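Local coordinates for protein alpha-galactosidase (PDB 3MI6) that probably hydrolyses terminal, non-reducing alpha-D-galactose residues from alpha-D-galactosides, as a member of glycoside hydrolase family 36, at residues 240-254 and 294-308. Numbering follows the deposited sequence.
Sequences TTDEQGAVFGFNLVY and PEAILSYTSAGMNQL
Strands 247-252 and 296-301 run antiparallel, at 166° with axes 4.5 Å apart, and the hydrogen-bonded pairs Val247–Thr301, Gly249–Ser299 and Asn251–Ile297 set their register; Asn251 N reaches Ile297 O at 2.9 Å. The two faces are furnished differently. On one, Tyr300 sends its CG anti to the backbone N (chi1 169°), which carries Tyr300 CD2 over a face of the Phe248 ring, 3.4 Å from Phe248 CE2, with the ring planes at 58°. Farther along the phenol, Ala246 CB lies 3.3 Å from Tyr300 OH, which shares a hydrogen bond with Ser302 OG. Leu186 and Tyr36 also pack on Phe248, and a leucine here would probably leave the Tyr300 ring without its flat partner and freer to turn. On the same face Phe250 CD2 meets Leu298 CD1 obliquely. On the other, Val247 CG1 lies alongside Thr301 CG2, while Val247 CG2 touches Leu308 CD2 at 3.7 Å, in helix 305-319. At the helix start, Met305 N donates to Thr241 O (2.8 Å, nearly straight) and Asn306 N to Asp242 O, while the Asp242 carboxylate pairs with Arg640. Much of the backbone polarity here is met between the strands and at the first turn of the helix; the Phe248–Tyr300 face is mostly aromatic and aliphatic, whereas the Val247–Thr301 face mixes aliphatic groups with Ser299 and Asn251, and central strands of the N-terminal beta domain are joined to the helix that leads toward the catalytic barrel.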
# COMPACT_ATOMS: atom_id res chain seq x y z
N THR D 240 -8.80 11.91 0.97
CA THR D 240 -9.77 12.43 1.91
C THR D 240 -9.68 11.73 3.28
O THR D 240 -9.49 10.52 3.37
CB THR D 240 -11.17 12.29 1.37
OG1 THR D 240 -11.27 13.07 0.18
CG2 THR D 240 -12.18 12.80 2.39
N THR D 241 -9.82 12.54 4.33
CA THR D 241 -9.79 12.08 5.70
C THR D 241 -10.93 12.73 6.48
O THR D 241 -11.83 13.33 5.90
CB THR D 241 -8.46 12.46 6.37
OG1 THR D 241 -8.40 13.89 6.49
CG2 THR D 241 -7.29 12.01 5.55
N ASP D 242 -10.89 12.62 7.80
CA ASP D 242 -11.91 13.22 8.62
C ASP D 242 -11.68 14.71 8.71
O ASP D 242 -12.58 15.45 9.12
CB ASP D 242 -11.92 12.61 10.01
CG ASP D 242 -12.74 11.35 10.08
OD1 ASP D 242 -13.88 11.35 9.58
OD2 ASP D 242 -12.24 10.34 10.63
N GLU D 243 -10.49 15.15 8.31
CA GLU D 243 -10.14 16.56 8.44
C GLU D 243 -10.27 17.43 7.17
O GLU D 243 -10.55 18.63 7.28
CB GLU D 243 -8.73 16.69 9.01
CG GLU D 243 -8.57 16.12 10.40
CD GLU D 243 -7.11 15.82 10.73
OE1 GLU D 243 -6.50 16.62 11.48
OE2 GLU D 243 -6.56 14.78 10.24
N GLN D 244 -10.09 16.82 5.99
CA GLN D 244 -9.94 17.53 4.71
C GLN D 244 -10.34 16.65 3.53
O GLN D 244 -10.19 15.43 3.61
CB GLN D 244 -8.47 17.94 4.51
CG GLN D 244 -7.59 16.91 3.75
CD GLN D 244 -6.08 16.92 4.18
OE1 GLN D 244 -5.66 17.72 5.06
NE2 GLN D 244 -5.26 16.04 3.56
N GLY D 245 -10.83 17.26 2.45
CA GLY D 245 -11.01 16.52 1.19
C GLY D 245 -12.41 16.09 0.76
O GLY D 245 -13.36 16.02 1.56
N ALA D 246 -12.52 15.78 -0.53
CA ALA D 246 -13.78 15.51 -1.22
C ALA D 246 -14.35 14.14 -0.92
O ALA D 246 -13.63 13.16 -0.87
CB ALA D 246 -13.60 15.63 -2.71
N VAL D 247 -15.67 14.08 -0.77
CA VAL D 247 -16.36 12.85 -0.39
C VAL D 247 -17.87 12.96 -0.58
O VAL D 247 -18.48 13.95 -0.21
CB VAL D 247 -16.11 12.49 1.08
CG1 VAL D 247 -16.29 13.72 1.99
CG2 VAL D 247 -17.07 11.39 1.48
N PHE D 248 -18.45 11.92 -1.16
CA PHE D 248 -19.90 11.80 -1.26
C PHE D 248 -20.42 10.88 -0.18
O PHE D 248 -19.75 9.95 0.24
CB PHE D 248 -20.26 11.23 -2.61
CG PHE D 248 -19.96 12.15 -3.75
CD1 PHE D 248 -18.75 12.06 -4.42
CD2 PHE D 248 -20.87 13.12 -4.13
CE1 PHE D 248 -18.48 12.91 -5.47
CE2 PHE D 248 -20.59 13.98 -5.16
CZ PHE D 248 -19.39 13.87 -5.84
N GLY D 249 -21.63 11.17 0.28
CA GLY D 249 -22.28 10.36 1.29
C GLY D 249 -23.65 9.95 0.81
O GLY D 249 -24.37 10.76 0.25
N PHE D 250 -24.00 8.69 1.01
CA PHE D 250 -25.29 8.20 0.56
C PHE D 250 -25.98 7.50 1.71
O PHE D 250 -25.41 6.58 2.30
CB PHE D 250 -25.10 7.20 -0.58
CG PHE D 250 -24.31 7.73 -1.73
CD1 PHE D 250 -22.93 7.84 -1.65
CD2 PHE D 250 -24.93 8.12 -2.89
CE1 PHE D 250 -22.20 8.32 -2.71
CE2 PHE D 250 -24.20 8.61 -3.96
CZ PHE D 250 -22.83 8.72 -3.86
N ASN D 251 -27.19 7.90 2.02
CA ASN D 251 -27.99 7.12 2.96
C ASN D 251 -29.44 6.87 2.46
O ASN D 251 -29.80 7.25 1.35
CB ASN D 251 -27.93 7.70 4.37
CG ASN D 251 -28.14 6.64 5.46
OD1 ASN D 251 -28.67 5.55 5.19
ND2 ASN D 251 -27.74 6.96 6.69
N LEU D 252 -30.26 6.22 3.27
CA LEU D 252 -31.52 5.69 2.78
C LEU D 252 -32.56 5.66 3.88
O LEU D 252 -32.38 4.98 4.88
CB LEU D 252 -31.29 4.26 2.33
CG LEU D 252 -31.75 3.85 0.95
CD1 LEU D 252 -32.41 2.46 1.02
CD2 LEU D 252 -32.68 4.93 0.34
N VAL D 253 -33.67 6.38 3.72
CA VAL D 253 -34.69 6.28 4.76
C VAL D 253 -35.55 5.04 4.55
O VAL D 253 -36.65 5.15 4.06
CB VAL D 253 -35.58 7.49 4.80
CG1 VAL D 253 -36.33 7.50 6.12
CG2 VAL D 253 -34.75 8.74 4.62
N TYR D 254 -35.04 3.89 4.94
CA TYR D 254 -35.69 2.60 4.73
C TYR D 254 -35.11 1.63 5.75
O TYR D 254 -34.03 1.85 6.26
CB TYR D 254 -35.40 2.11 3.31
CG TYR D 254 -36.29 0.97 2.88
CD1 TYR D 254 -37.68 1.11 2.91
CD2 TYR D 254 -35.75 -0.24 2.45
CE1 TYR D 254 -38.50 0.07 2.52
CE2 TYR D 254 -36.56 -1.29 2.06
CZ TYR D 254 -37.93 -1.13 2.10
OH TYR D 254 -38.75 -2.17 1.73
N PRO D 294 -38.60 4.54 -1.22
CA PRO D 294 -38.14 5.21 -0.00
C PRO D 294 -37.16 6.28 -0.44
O PRO D 294 -36.64 6.17 -1.56
CB PRO D 294 -37.39 4.11 0.75
CG PRO D 294 -37.78 2.84 0.11
CD PRO D 294 -38.12 3.15 -1.31
N GLU D 295 -36.90 7.27 0.40
CA GLU D 295 -36.01 8.37 0.01
C GLU D 295 -34.52 8.05 0.14
O GLU D 295 -34.08 7.38 1.10
CB GLU D 295 -36.36 9.63 0.80
CG GLU D 295 -37.59 10.31 0.27
CD GLU D 295 -37.97 11.54 1.05
OE1 GLU D 295 -37.57 11.65 2.24
OE2 GLU D 295 -38.67 12.40 0.48
N ALA D 296 -33.74 8.52 -0.83
CA ALA D 296 -32.28 8.47 -0.74
C ALA D 296 -31.76 9.82 -0.28
O ALA D 296 -32.16 10.84 -0.81
CB ALA D 296 -31.70 8.11 -2.10
N ILE D 297 -30.88 9.82 0.72
CA ILE D 297 -30.13 11.04 1.12
C ILE D 297 -28.78 11.12 0.41
O ILE D 297 -27.99 10.19 0.48
CB ILE D 297 -29.83 11.10 2.64
CG1 ILE D 297 -31.06 10.76 3.49
CG2 ILE D 297 -29.29 12.46 3.01
CD1 ILE D 297 -32.26 11.64 3.24
N LEU D 298 -28.52 12.23 -0.28
CA LEU D 298 -27.24 12.47 -0.95
C LEU D 298 -26.55 13.72 -0.42
O LEU D 298 -27.19 14.67 0.04
CB LEU D 298 -27.44 12.61 -2.45
CG LEU D 298 -27.12 11.40 -3.32
CD1 LEU D 298 -28.06 10.26 -2.97
CD2 LEU D 298 -27.24 11.73 -4.80
N SER D 299 -25.22 13.72 -0.47
CA SER D 299 -24.44 14.81 0.11
C SER D 299 -22.98 14.80 -0.35
O SER D 299 -22.41 13.75 -0.66
CB SER D 299 -24.50 14.75 1.64
OG SER D 299 -24.22 16.01 2.19
N TYR D 300 -22.40 15.99 -0.41
CA TYR D 300 -21.02 16.14 -0.79
C TYR D 300 -20.39 17.23 0.05
O TYR D 300 -21.08 18.10 0.57
CB TYR D 300 -20.88 16.48 -2.27
CG TYR D 300 -19.48 16.91 -2.65
CD1 TYR D 300 -19.04 18.21 -2.41
CD2 TYR D 300 -18.58 16.02 -3.24
CE1 TYR D 300 -17.76 18.61 -2.74
CE2 TYR D 300 -17.30 16.41 -3.59
CZ TYR D 300 -16.89 17.72 -3.33
OH TYR D 300 -15.61 18.12 -3.66
N THR D 301 -19.07 17.17 0.17
CA THR D 301 -18.30 18.25 0.77
C THR D 301 -16.85 18.12 0.31
O THR D 301 -16.43 17.07 -0.15
CB THR D 301 -18.35 18.23 2.30
OG1 THR D 301 -17.59 19.33 2.79
CG2 THR D 301 -17.74 16.97 2.83
N SER D 302 -16.09 19.20 0.42
CA SER D 302 -14.68 19.17 0.07
C SER D 302 -13.89 19.34 1.35
O SER D 302 -12.65 19.35 1.36
CB SER D 302 -14.34 20.32 -0.87
OG SER D 302 -15.08 20.22 -2.07
N ALA D 303 -14.62 19.47 2.45
CA ALA D 303 -14.02 19.78 3.72
C ALA D 303 -13.83 18.54 4.62
O ALA D 303 -13.63 18.67 5.84
CB ALA D 303 -14.82 20.85 4.40
N GLY D 304 -13.86 17.36 4.01
CA GLY D 304 -13.60 16.12 4.74
C GLY D 304 -14.76 15.47 5.46
O GLY D 304 -15.88 16.01 5.53
N MSE D 305 -14.51 14.29 6.01
CA MSE D 305 -15.61 13.44 6.50
C MSE D 305 -16.29 13.91 7.79
O MSE D 305 -17.49 13.66 7.99
CB MSE D 305 -15.17 11.98 6.60
CG MSE D 305 -14.72 11.41 5.26
SE MSE D 305 -14.16 9.54 5.31
CE MSE D 305 -12.42 9.65 6.21
N ASN D 306 -15.56 14.58 8.67
CA ASN D 306 -16.20 15.12 9.85
C ASN D 306 -17.31 16.06 9.38
O ASN D 306 -18.46 15.99 9.87
CB ASN D 306 -15.22 15.87 10.74
CG ASN D 306 -14.58 14.98 11.83
OD1 ASN D 306 -15.25 14.17 12.48
ND2 ASN D 306 -13.29 15.16 12.03
N GLN D 307 -16.96 16.91 8.41
CA GLN D 307 -17.89 17.89 7.87
C GLN D 307 -19.09 17.19 7.25
O GLN D 307 -20.23 17.58 7.49
CB GLN D 307 -17.19 18.82 6.87
CG GLN D 307 -18.13 19.83 6.18
CD GLN D 307 -18.86 20.77 7.15
OE1 GLN D 307 -20.07 21.04 6.99
NE2 GLN D 307 -18.14 21.28 8.15
N LEU D 308 -18.83 16.13 6.49
CA LEU D 308 -19.91 15.34 5.93
C LEU D 308 -20.83 14.78 7.00
O LEU D 308 -22.05 14.86 6.87
CB LEU D 308 -19.36 14.21 5.07
CG LEU D 308 -20.42 13.40 4.33
CD1 LEU D 308 -21.01 14.20 3.18
CD2 LEU D 308 -19.81 12.12 3.83
O HOH W 1 -14.05 18.01 8.42
O HOH W 2 -38.27 7.15 2.72